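Local coordinates for protein type 6 secretion amidase effector 2 (Salmonella typhi, PDB 6WIN) that probably cleaves amide bonds in bacterial peptidoglycan, acting as an antibacterial toxin of the type VI secretion system, at residues 79-84 and 102-107; 14-19 and 98-103. All coordinates share one frame; numbering follows the deposited sequence.

Contact 1: 79-84 and 102-107; sequences GQDTGG and KRYIRK
Tyr104 and Asp81 meet tip to tip where the beta-hairpin of strands 74-81 and 84-89 turns beside strand 101-106, the outermost strand at one side of the antiparallel sheet. Tyr104 sits on that strand with CG anti to its backbone N (chi1 -170°), and its hydroxyl reaches the hairpin turn. From that turn, the Asp81 carboxylate brings OD1 up to the ring edge, in the ring plane. Tyr104 OH donates to Asp81 OD1 over a very short 2.5 Å, with the carboxylate and ring planes 35° apart. The second oxygen, Asp81 OD2, is 3.4 Å from Tyr104 CE1. OD1 is gripped by two donors, since Gly83 N also bonds to it at 2.8 Å through the anti lone pair, closing an Asx turn. This bond should hold the carboxylate in place for the tyrosine.

The turn itself is a type I beta turn from Asp81 to Gly84, and at its glycines segment 102-107 comes close. Gly84 and Arg106 form an antiparallel non-hydrogen-bonded pair with their CA atoms 3.9 Å apart, and Gly84 CA lies only 3.1 Å from Ile105 O. Next to this pair the carbonyl of Gly83 takes Lys107 N from above its plane, and it is also approached by Arg106 CA in a CA-H...O contact. The Lys107 side chain leads away from the turn to a salt bridge with Glu127, while the Tyr104 ring also meets that of Trp86 on the intervening strand 84-89. A water links the two chain segments once more, donating to Gly83 O at 2.7 Å and to Lys107 O at 2.8 Å.

Contact 2: 14-19 and 98-103; sequences TEKVGN and PRVSKR
The guanidinium of Arg99 has Pro98 CB over one face, 4.0 Å above the plane and displaced toward the rim, while the Glu15 carboxylate approaches it obliquely, the two planes 40° apart. The contact lays the extended N-terminal loop that precedes helix 23-30 against the residues leading into the edge strand 101-106. Glu15 and Arg99 extend alongside one another in the same direction and form a salt bridge between Glu15 OE2 and Arg99 NH1 at 3.1 Å. Glu15 bends at chi2 (-58°), which folds its CD back toward the arginine; OE2 also lies against Arg99 CD.

Beneath this exposed pair the backbones join: Val100 N donates to Thr14 O at 3.1 Å, fairly straight at 153°. The Thr14 and Val100 side chains pass at a slant, Thr14 OG1 resting 3.4 Å from Val100 CB while it bonds to Leu11 O. Val100 CG2 lies against Lys16 CA, 3.9 Å away, and the valine also packs on Leu26 of helix 23-30 and Met88 of strand 84-89, so this buried side chain helps connect loop, helix and sheet.

The aliphatic part of Lys16 passes Pro98 O and the Arg99 carbonyl carbon. Its ammonium is held by a salt bridge to Asp94 and by the carbonyls of Trp91 and Lys97. One water bridges the backbones, accepting from Lys16 N and donating to Pro98 O, each at 2.8 Å, with a weak third bond to Glu15 OE1.

From the N terminus, the chain first supplies 14-19, whose partner 98-103 arrives after helix 23-30 and the strands from 40-44 to 84-89; contact 2 thus closes a long loop of 78 residues. Contact 1 closes a much shorter one, of 17 residues, running out along strand 84-89 and back into strand 101-106. The loops overlap without either enclosing the other, since 102-107 extends beyond the end of 98-103. Both contacts involve segments on strand 101-106, which overlap at Lys102 and Arg103, with contact centres about 19 Å apart. Contact 2 ties the residues leading into the strand to the N-terminal loop, whereas contact 1 ties its end to the turn between strands 74-81 and 84-89.

Contact 1: 79-84 and 102-107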
ATOM      1  N   GLY A  79       1.215   3.023 -11.018  1.00 21.04           N
ATOM      2  CA  GLY A  79       2.320   3.398 -11.885  1.00 15.06           C
ATOM      3  C   GLY A  79       3.325   4.213 -11.100  1.00 18.33           C
ATOM      4  O   GLY A  79       3.132   4.501  -9.914  1.00 17.27           O
ATOM      5  N   GLN A  80       4.416   4.588 -11.771  1.00 20.61           N
ATOM      6  CA  GLN A  80       5.440   5.375 -11.091  1.00 19.30           C
ATOM      7  C   GLN A  80       6.264   6.175 -12.093  1.00 19.57           C
ATOM      8  O   GLN A  80       6.308   5.873 -13.290  1.00 15.84           O
ATOM      9  CB  GLN A  80       6.359   4.488 -10.232  1.00 20.05           C
ATOM     10  CG  GLN A  80       7.303   3.576 -11.012  1.00 17.69           C
ATOM     11  CD  GLN A  80       8.158   2.711 -10.096  1.00 26.44           C
ATOM     12  OE1 GLN A  80       8.967   3.224  -9.314  1.00 22.47           O
ATOM     13  NE2 GLN A  80       7.969   1.391 -10.173  1.00 24.08           N
ATOM     14  N   ASP A  81       6.915   7.211 -11.571  1.00 18.59           N
ATOM     15  CA  ASP A  81       7.825   8.052 -12.334  1.00 25.49           C
ATOM     16  C   ASP A  81       8.996   8.425 -11.420  1.00 22.46           C
ATOM     17  O   ASP A  81       9.124   7.907 -10.307  1.00 22.12           O
ATOM     18  CB  ASP A  81       7.083   9.281 -12.886  1.00 23.16           C
ATOM     19  CG  ASP A  81       6.332  10.036 -11.817  1.00 19.62           C
ATOM     20  OD1 ASP A  81       6.976  10.590 -10.902  1.00 17.98           O
ATOM     21  OD2 ASP A  81       5.088  10.080 -11.886  1.00 19.34           O
ATOM     22  N   THR A  82       9.839   9.363 -11.875  1.00 20.17           N
ATOM     23  CA  THR A  82      11.029   9.718 -11.105  1.00 25.48           C
ATOM     24  C   THR A  82      10.688  10.444  -9.806  1.00 25.40           C
ATOM     25  O   THR A  82      11.539  10.521  -8.915  1.00 25.51           O
ATOM     26  CB  THR A  82      11.992  10.573 -11.946  1.00 24.57           C
ATOM     27  OG1 THR A  82      11.363  11.809 -12.302  1.00 29.41           O
ATOM     28  CG2 THR A  82      12.395   9.853 -13.217  1.00 23.29           C
ATOM     29  N   GLY A  83       9.464  10.949  -9.662  1.00 21.59           N
ATOM     30  CA  GLY A  83       9.102  11.678  -8.462  1.00 20.29           C
ATOM     31  C   GLY A  83       8.190  10.974  -7.470  1.00 20.51           C
ATOM     32  O   GLY A  83       7.953  11.501  -6.380  1.00 19.58           O
ATOM     33  N   GLY A  84       7.657   9.809  -7.806  1.00 19.20           N
ATOM     34  CA  GLY A  84       6.793   9.120  -6.872  1.00 18.76           C
ATOM     35  C   GLY A  84       5.990   8.032  -7.557  1.00 18.34           C
ATOM     36  O   GLY A  84       6.282   7.634  -8.683  1.00 16.37           O
ATOM     37  N   LYS A 102      -7.446   7.800  -7.120  1.00 21.52           N
ATOM     38  CA  LYS A 102      -5.997   7.804  -7.294  1.00 21.94           C
ATOM     39  C   LYS A 102      -5.352   8.968  -6.561  1.00 22.07           C
ATOM     40  O   LYS A 102      -5.918  10.063  -6.478  1.00 18.09           O
ATOM     41  CB  LYS A 102      -5.600   7.935  -8.761  1.00 23.17           C
ATOM     42  CG  LYS A 102      -6.470   7.261  -9.766  1.00 24.22           C
ATOM     43  CD  LYS A 102      -5.924   7.592 -11.134  1.00 22.76           C
ATOM     44  CE  LYS A 102      -6.607   6.797 -12.206  1.00 21.61           C
ATOM     45  NZ  LYS A 102      -5.989   7.105 -13.527  1.00 26.65           N
ATOM     46  N   ARG A 103      -4.127   8.739  -6.080  1.00 22.79           N
ATOM     47  CA  ARG A 103      -3.330   9.830  -5.543  1.00 19.58           C
ATOM     48  C   ARG A 103      -1.850   9.543  -5.772  1.00 23.67           C
ATOM     49  O   ARG A 103      -1.431   8.398  -5.969  1.00 21.06           O
ATOM     50  CB  ARG A 103      -3.618  10.073  -4.054  1.00 22.65           C
ATOM     51  CG  ARG A 103      -3.095   8.986  -3.110  1.00 18.85           C
ATOM     52  CD  ARG A 103      -3.314   9.393  -1.656  1.00 21.31           C
ATOM     53  NE  ARG A 103      -2.865   8.363  -0.723  1.00 20.74           N
ATOM     54  CZ  ARG A 103      -1.864   8.506   0.139  1.00 20.23           C
ATOM     55  NH1 ARG A 103      -1.190   9.648   0.198  1.00 19.57           N
ATOM     56  NH2 ARG A 103      -1.542   7.502   0.953  1.00 17.06           N
ATOM     57  N   TYR A 104      -1.065  10.620  -5.747  1.00 20.29           N
ATOM     58  CA  TYR A 104       0.363  10.598  -6.027  1.00 17.09           C
ATOM     59  C   TYR A 104       1.105  10.600  -4.703  1.00 23.08           C
ATOM     60  O   TYR A 104       0.914  11.510  -3.886  1.00 15.83           O
ATOM     61  CB  TYR A 104       0.758  11.822  -6.845  1.00 21.39           C
ATOM     62  CG  TYR A 104       2.160  11.856  -7.431  1.00 15.13           C
ATOM     63  CD1 TYR A 104       2.587  10.876  -8.305  1.00 17.49           C
ATOM     64  CD2 TYR A 104       3.012  12.925  -7.175  1.00 16.94           C
ATOM     65  CE1 TYR A 104       3.840  10.922  -8.872  1.00 21.26           C
ATOM     66  CE2 TYR A 104       4.274  12.990  -7.748  1.00 16.67           C
ATOM     67  CZ  TYR A 104       4.674  11.987  -8.596  1.00 19.75           C
ATOM     68  OH  TYR A 104       5.903  12.024  -9.177  1.00 21.18           O
ATOM     69  N   ILE A 105       1.938   9.582  -4.494  1.00 18.35           N
ATOM     70  CA  ILE A 105       2.774   9.457  -3.310  1.00 21.76           C
ATOM     71  C   ILE A 105       4.209   9.716  -3.749  1.00 20.17           C
ATOM     72  O   ILE A 105       4.755   8.969  -4.570  1.00 20.06           O
ATOM     73  CB  ILE A 105       2.618   8.074  -2.658  1.00 21.38           C
ATOM     74  CG1 ILE A 105       1.136   7.788  -2.382  1.00 19.09           C
ATOM     75  CG2 ILE A 105       3.460   7.970  -1.389  1.00 16.94           C
ATOM     76  CD1 ILE A 105       0.889   6.537  -1.526  1.00 17.65           C
ATOM     77  N   ARG A 106       4.804  10.787  -3.230  1.00 20.50           N
ATOM     78  CA  ARG A 106       6.118  11.226  -3.671  1.00 20.33           C
ATOM     79  C   ARG A 106       7.253  10.503  -2.953  1.00 17.37           C
ATOM     80  O   ARG A 106       7.139  10.100  -1.793  1.00 12.82           O
ATOM     81  CB  ARG A 106       6.281  12.723  -3.450  1.00 21.16           C
ATOM     82  CG  ARG A 106       5.088  13.531  -3.885  1.00 24.65           C
ATOM     83  CD  ARG A 106       5.530  14.842  -4.438  1.00 23.80           C
ATOM     84  NE  ARG A 106       6.583  15.479  -3.636  1.00 33.39           N
ATOM     85  CZ  ARG A 106       6.435  15.879  -2.375  1.00 29.77           C
ATOM     86  NH1 ARG A 106       7.455  16.450  -1.741  1.00 38.44           N
ATOM     87  NH2 ARG A 106       5.270  15.717  -1.751  1.00 33.99           N
ATOM     88  N   LYS A 107       8.360  10.355  -3.670  1.00 17.24           N
ATOM     89  CA  LYS A 107       9.645  10.128  -3.034  1.00 19.44           C
ATOM     90  C   LYS A 107      10.094  11.440  -2.403  1.00 20.45           C
ATOM     91  O   LYS A 107      10.237  12.456  -3.092  1.00 21.11           O
ATOM     92  CB  LYS A 107      10.664   9.625  -4.052  1.00 20.89           C
ATOM     93  CG  LYS A 107      11.974   9.129  -3.423  1.00 22.27           C
ATOM     94  CD  LYS A 107      13.127  10.043  -3.783  1.00 22.45           C
ATOM     95  CE  LYS A 107      14.440   9.556  -3.159  1.00 26.51           C
ATOM     96  NZ  LYS A 107      14.451   9.745  -1.666  1.00 25.71           N
TER
HETATM   97  O   HOH W   1       9.864  13.326  -5.716  1.00 26.97           O

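Contact 2: 14-19 and 98-103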
ATOM      1  N   THR A  14     -15.397   4.768  -7.475  1.00 15.47           N
ATOM      2  CA  THR A  14     -16.355   3.845  -6.888  1.00 16.39           C
ATOM      3  C   THR A  14     -16.636   4.234  -5.440  1.00 18.03           C
ATOM      4  O   THR A  14     -15.916   5.026  -4.828  1.00 18.08           O
ATOM      5  CB  THR A  14     -15.872   2.387  -6.955  1.00 20.01           C
ATOM      6  OG1 THR A  14     -14.571   2.259  -6.360  1.00 17.82           O
ATOM      7  CG2 THR A  14     -15.818   1.894  -8.394  1.00 19.26           C
ATOM      8  N   GLU A  15     -17.715   3.679  -4.899  1.00 18.37           N
ATOM      9  CA  GLU A  15     -18.039   3.893  -3.496  1.00 17.72           C
ATOM     10  C   GLU A  15     -17.054   3.147  -2.607  1.00 20.53           C
ATOM     11  O   GLU A  15     -16.610   2.047  -2.935  1.00 21.82           O
ATOM     12  CB  GLU A  15     -19.466   3.436  -3.203  1.00 19.37           C
ATOM     13  CG  GLU A  15     -20.529   4.367  -3.776  1.00 21.05           C
ATOM     14  CD  GLU A  15     -20.384   5.775  -3.247  1.00 26.05           C
ATOM     15  OE1 GLU A  15     -20.694   5.996  -2.054  1.00 28.33           O
ATOM     16  OE2 GLU A  15     -19.939   6.654  -4.016  1.00 21.70           O
ATOM     17  N   LYS A  16     -16.684   3.776  -1.495  1.00 23.90           N
ATOM     18  CA  LYS A  16     -15.816   3.137  -0.522  1.00 21.02           C
ATOM     19  C   LYS A  16     -16.520   1.933   0.082  1.00 19.29           C
ATOM     20  O   LYS A  16     -17.750   1.880   0.145  1.00 24.11           O
ATOM     21  CB  LYS A  16     -15.418   4.136   0.562  1.00 21.04           C
ATOM     22  CG  LYS A  16     -14.633   5.316   0.020  1.00 18.78           C
ATOM     23  CD  LYS A  16     -13.921   6.068   1.132  1.00 25.55           C
ATOM     24  CE  LYS A  16     -14.915   6.796   2.022  1.00 22.91           C
ATOM     25  NZ  LYS A  16     -14.245   7.633   3.042  1.00 20.82           N
ATOM     26  N   VAL A  17     -15.725   0.956   0.521  1.00 22.71           N
ATOM     27  CA  VAL A  17     -16.215  -0.363   0.895  1.00 21.90           C
ATOM     28  C   VAL A  17     -15.639  -0.745   2.250  1.00 26.85           C
ATOM     29  O   VAL A  17     -14.717  -0.111   2.764  1.00 25.73           O
ATOM     30  CB  VAL A  17     -15.854  -1.437  -0.149  1.00 22.53           C
ATOM     31  CG1 VAL A  17     -16.553  -1.154  -1.467  1.00 21.04           C
ATOM     32  CG2 VAL A  17     -14.338  -1.478  -0.341  1.00 22.34           C
ATOM     33  N   GLY A  18     -16.180  -1.819   2.817  1.00 24.85           N
ATOM     34  CA  GLY A  18     -15.732  -2.299   4.105  1.00 24.23           C
ATOM     35  C   GLY A  18     -16.487  -1.657   5.252  1.00 27.47           C
ATOM     36  O   GLY A  18     -17.184  -0.650   5.108  1.00 30.49           O
ATOM     37  N   ASN A  19     -16.326  -2.255   6.430  1.00 25.37           N
ATOM     38  CA  ASN A  19     -17.136  -1.862   7.574  1.00 29.63           C
ATOM     39  C   ASN A  19     -16.663  -0.581   8.249  1.00 34.08           C
ATOM     40  O   ASN A  19     -17.425  -0.009   9.034  1.00 34.96           O
ATOM     41  CB  ASN A  19     -17.196  -3.017   8.573  1.00 31.75           C
ATOM     42  CG  ASN A  19     -18.000  -4.183   8.032  1.00 37.18           C
ATOM     43  OD1 ASN A  19     -19.025  -3.977   7.384  1.00 38.09           O
ATOM     44  ND2 ASN A  19     -17.533  -5.404   8.267  1.00 37.01           N
ATOM     45  N   PRO A  98     -13.861  11.143  -0.399  1.00 26.02           N
ATOM     46  CA  PRO A  98     -15.262  10.712  -0.552  1.00 26.97           C
ATOM     47  C   PRO A  98     -15.418   9.425  -1.345  1.00 24.25           C
ATOM     48  O   PRO A  98     -16.350   8.652  -1.079  1.00 26.67           O
ATOM     49  CB  PRO A  98     -15.921  11.902  -1.268  1.00 21.61           C
ATOM     50  CG  PRO A  98     -14.801  12.580  -1.980  1.00 24.16           C
ATOM     51  CD  PRO A  98     -13.611  12.431  -1.072  1.00 25.23           C
ATOM     52  N   ARG A  99     -14.540   9.172  -2.315  1.00 20.84           N
ATOM     53  CA  ARG A  99     -14.604   7.975  -3.137  1.00 20.38           C
ATOM     54  C   ARG A  99     -13.261   7.253  -3.109  1.00 23.33           C
ATOM     55  O   ARG A  99     -12.248   7.788  -2.645  1.00 22.97           O
ATOM     56  CB  ARG A  99     -14.976   8.305  -4.586  1.00 18.99           C
ATOM     57  CG  ARG A  99     -16.029   9.399  -4.747  1.00 23.25           C
ATOM     58  CD  ARG A  99     -17.432   8.973  -4.295  1.00 22.41           C
ATOM     59  NE  ARG A  99     -18.240  10.161  -4.054  1.00 25.36           N
ATOM     60  CZ  ARG A  99     -19.209  10.261  -3.152  1.00 26.02           C
ATOM     61  NH1 ARG A  99     -19.534   9.231  -2.397  1.00 26.13           N
ATOM     62  NH2 ARG A  99     -19.853  11.410  -3.003  1.00 31.21           N
ATOM     63  N   VAL A 100     -13.271   6.013  -3.611  1.00 17.13           N
ATOM     64  CA  VAL A 100     -12.028   5.355  -3.996  1.00 23.45           C
ATOM     65  C   VAL A 100     -11.425   6.140  -5.148  1.00 21.31           C
ATOM     66  O   VAL A 100     -12.124   6.473  -6.114  1.00 15.93           O
ATOM     67  CB  VAL A 100     -12.304   3.885  -4.365  1.00 18.28           C
ATOM     68  CG1 VAL A 100     -11.019   3.151  -4.717  1.00 17.55           C
ATOM     69  CG2 VAL A 100     -12.997   3.193  -3.206  1.00 17.21           C
ATOM     70  N   SER A 101     -10.141   6.492  -5.036  1.00 18.88           N
ATOM     71  CA  SER A 101      -9.559   7.378  -6.042  1.00 20.24           C
ATOM     72  C   SER A 101      -8.041   7.288  -6.038  1.00 19.59           C
ATOM     73  O   SER A 101      -7.432   6.812  -5.080  1.00 18.25           O
ATOM     74  CB  SER A 101      -9.979   8.835  -5.822  1.00 19.19           C
ATOM     75  OG  SER A 101      -9.640   9.273  -4.526  1.00 20.15           O
ATOM     76  N   LYS A 102      -7.446   7.800  -7.120  1.00 21.52           N
ATOM     77  CA  LYS A 102      -5.997   7.804  -7.294  1.00 21.94           C
ATOM     78  C   LYS A 102      -5.352   8.968  -6.561  1.00 22.07           C
ATOM     79  O   LYS A 102      -5.918  10.063  -6.478  1.00 18.09           O
ATOM     80  CB  LYS A 102      -5.600   7.935  -8.761  1.00 23.17           C
ATOM     81  CG  LYS A 102      -6.470   7.261  -9.766  1.00 24.22           C
ATOM     82  CD  LYS A 102      -5.924   7.592 -11.134  1.00 22.76           C
ATOM     83  CE  LYS A 102      -6.607   6.797 -12.206  1.00 21.61           C
ATOM     84  NZ  LYS A 102      -5.989   7.105 -13.527  1.00 26.65           N
ATOM     85  N   ARG A 103      -4.127   8.739  -6.080  1.00 22.79           N
ATOM     86  CA  ARG A 103      -3.330   9.830  -5.543  1.00 19.58           C
ATOM     87  C   ARG A 103      -1.850   9.543  -5.772  1.00 23.67           C
ATOM     88  O   ARG A 103      -1.431   8.398  -5.969  1.00 21.06           O
ATOM     89  CB  ARG A 103      -3.618  10.073  -4.054  1.00 22.65           C
ATOM     90  CG  ARG A 103      -3.095   8.986  -3.110  1.00 18.85           C
ATOM     91  CD  ARG A 103      -3.314   9.393  -1.656  1.00 21.31           C
ATOM     92  NE  ARG A 103      -2.865   8.363  -0.723  1.00 20.74           N
ATOM     93  CZ  ARG A 103      -1.864   8.506   0.139  1.00 20.23           C
ATOM     94  NH1 ARG A 103      -1.190   9.648   0.198  1.00 19.57           N
ATOM     95  NH2 ARG A 103      -1.542   7.502   0.953  1.00 17.06           N
TER
HETATM   96  O   HOH W   2     -17.914   6.278  -1.057  1.00 20.06           O